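Long-range contact in transcriptional regulatory protein RcsB (Salmonella typhimurium, PDB 5O8Y), which probably acts as the DNA-binding response regulator of the Rcs two-component signalling system, controlling transcription of numerous genes with or without RcsA: residues F[55-60]-F[85-90]. Residues are numbered along the deposited sequence; the frame is centred on the assembly and turned at random.
Sequences TDLSMP and VLTMNN. With SO4 (sulfate ion), chain R.
Sulfate atom O3 is gripped from both segments: the backbone N of Leu-57 donates to it over 3.0 Å and Thr-87 OG1 over 2.8 Å. The sulfate, probably from the crystallisation liquor, lies in the phosphorylation pocket of a CheY-like receiver domain, where loops leave the ends of two adjacent parallel strands, beside Asp-56, the predicted site of aspartyl phosphate. Its place is consistent with that of a phosphoryl group. Met-88 N donates to sulfate O4 (3.1 Å), and Lys-109 NZ is hydrogen-bonded to the sulfate and salt-bridged to Asp-56 OD1, which probably offsets the gathered negative charge.

Threonine suits position 87 because its hydroxyl can give and take at once: anti to the backbone N (chi1 -172°), Thr-87 OG1 donates to the sulfate while accepting from Asn-89 N, 3.0 Å away, an ST turn at the end of strand 82-87. Further back along the strands, Leu-86 N donates to Thr-55 O (2.8 Å), joining the parallel pair Thr-55 and Val-85. The branched apolar side chains of Leu-57 and Val-85 suit the buried space facing helix 92-99. Leu-57 crosses Val-85 at about a right angle, CG resting 4.0 Å from Val-85 CG1, and Ile-94 of that helix packs on Leu-57. The CD1 methyl of Leu-57 also lies 3.7 Å from Thr-87 OG1.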
loop_
_atom_site.group_PDB
_atom_site.type_symbol
_atom_site.label_atom_id
_atom_site.label_comp_id
_atom_site.label_asym_id
_atom_site.label_seq_id
_atom_site.Cartn_x
_atom_site.Cartn_y
_atom_site.Cartn_z
ATOM N N THR F 55 -11.240 29.413 -8.148
ATOM C CA THR F 55 -12.074 28.579 -8.991
ATOM C C THR F 55 -13.278 27.974 -8.286
ATOM O O THR F 55 -13.275 27.735 -7.087
ATOM C CB THR F 55 -11.253 27.444 -9.673
ATOM O OG1 THR F 55 -12.075 26.736 -10.610
ATOM C CG2 THR F 55 -10.705 26.438 -8.650
ATOM N N ASP F 56 -14.263 27.684 -9.119
ATOM C CA ASP F 56 -15.537 27.051 -8.801
ATOM C C ASP F 56 -15.370 25.534 -8.724
ATOM O O ASP F 56 -14.381 25.002 -9.208
ATOM C CB ASP F 56 -16.493 27.337 -9.987
ATOM C CG ASP F 56 -17.911 27.551 -9.576
ATOM O OD1 ASP F 56 -18.124 28.115 -8.490
ATOM O OD2 ASP F 56 -18.813 27.201 -10.363
ATOM N N LEU F 57 -16.375 24.850 -8.180
ATOM C CA LEU F 57 -16.472 23.387 -8.261
ATOM C C LEU F 57 -17.325 22.879 -9.428
ATOM O O LEU F 57 -17.055 21.803 -9.935
ATOM C CB LEU F 57 -17.017 22.798 -6.954
ATOM C CG LEU F 57 -16.078 22.710 -5.744
ATOM C CD1 LEU F 57 -16.829 22.129 -4.560
ATOM C CD2 LEU F 57 -14.854 21.859 -6.046
ATOM N N SER F 58 -18.335 23.629 -9.862
ATOM C CA SER F 58 -19.348 23.096 -10.802
ATOM C C SER F 58 -19.155 23.510 -12.266
ATOM O O SER F 58 -20.139 23.665 -13.005
ATOM C CB SER F 58 -20.756 23.501 -10.343
ATOM O OG SER F 58 -21.007 24.877 -10.597
ATOM N N MET F 59 -17.908 23.670 -12.698
ATOM C CA MET F 59 -17.651 24.080 -14.079
ATOM C C MET F 59 -17.917 22.946 -15.052
ATOM O O MET F 59 -17.606 21.802 -14.745
ATOM C CB MET F 59 -16.221 24.591 -14.271
ATOM C CG MET F 59 -16.060 26.088 -14.039
ATOM S SD MET F 59 -14.479 26.655 -14.681
ATOM C CE MET F 59 -13.367 25.718 -13.627
ATOM N N PRO F 60 -18.494 23.266 -16.231
ATOM C CA PRO F 60 -18.588 22.275 -17.302
ATOM C C PRO F 60 -17.243 22.048 -18.002
ATOM O O PRO F 60 -16.300 22.826 -17.821
ATOM C CB PRO F 60 -19.601 22.899 -18.276
ATOM C CG PRO F 60 -19.464 24.370 -18.077
ATOM C CD PRO F 60 -19.108 24.555 -16.621
ATOM N N VAL F 85 -10.457 27.479 -3.663
ATOM C CA VAL F 85 -11.755 27.008 -4.117
ATOM C C VAL F 85 -12.830 27.943 -3.555
ATOM O O VAL F 85 -12.990 28.063 -2.343
ATOM C CB VAL F 85 -12.011 25.533 -3.732
ATOM C CG1 VAL F 85 -13.440 25.119 -4.056
ATOM C CG2 VAL F 85 -11.047 24.626 -4.480
ATOM N N LEU F 86 -13.548 28.597 -4.464
ATOM C CA LEU F 86 -14.630 29.518 -4.139
ATOM C C LEU F 86 -15.940 28.857 -4.534
ATOM O O LEU F 86 -16.225 28.746 -5.719
ATOM C CB LEU F 86 -14.441 30.822 -4.916
ATOM C CG LEU F 86 -15.481 31.924 -4.726
ATOM C CD1 LEU F 86 -15.454 32.434 -3.293
ATOM C CD2 LEU F 86 -15.228 33.052 -5.716
ATOM N N THR F 87 -16.739 28.438 -3.552
ATOM C CA THR F 87 -17.916 27.602 -3.820
ATOM C C THR F 87 -19.150 27.961 -2.990
ATOM O O THR F 87 -19.044 28.550 -1.912
ATOM C CB THR F 87 -17.592 26.104 -3.601
ATOM O OG1 THR F 87 -18.696 25.291 -4.040
ATOM C CG2 THR F 87 -17.283 25.812 -2.133
ATOM N N MET F 88 -20.312 27.587 -3.520
ATOM C CA MET F 88 -21.582 27.634 -2.789
ATOM C C MET F 88 -21.843 26.354 -1.996
ATOM O O MET F 88 -22.714 26.351 -1.129
ATOM C CB MET F 88 -22.769 27.853 -3.746
ATOM C CG MET F 88 -23.314 29.270 -3.781
ATOM S SD MET F 88 -24.871 29.331 -4.690
ATOM C CE MET F 88 -24.355 28.758 -6.313
ATOM N N ASN F 89 -21.130 25.269 -2.308
ATOM C CA ASN F 89 -21.383 23.978 -1.661
ATOM C C ASN F 89 -21.029 24.044 -0.176
ATOM O O ASN F 89 -19.885 24.315 0.179
ATOM C CB ASN F 89 -20.594 22.860 -2.342
ATOM C CG ASN F 89 -21.216 21.498 -2.136
ATOM O OD1 ASN F 89 -21.591 21.120 -1.015
ATOM N ND2 ASN F 89 -21.328 20.746 -3.222
ATOM N N ASN F 90 -22.027 23.818 0.676
ATOM C CA ASN F 90 -21.859 23.869 2.129
ATOM C C ASN F 90 -21.839 22.475 2.779
ATOM O O ASN F 90 -21.842 22.366 4.009
ATOM C CB ASN F 90 -22.975 24.729 2.743
ATOM C CG ASN F 90 -22.838 26.201 2.389
ATOM O OD1 ASN F 90 -22.058 26.934 3.005
ATOM N ND2 ASN F 90 -23.613 26.648 1.409
HETATM S S SO4 R . -20.267 26.238 -7.040
HETATM O O1 SO4 R . -20.347 27.698 -7.162
HETATM O O2 SO4 R . -20.786 25.634 -8.272
HETATM O O3 SO4 R . -18.874 25.788 -6.795
HETATM O O4 SO4 R . -21.125 25.827 -5.910
#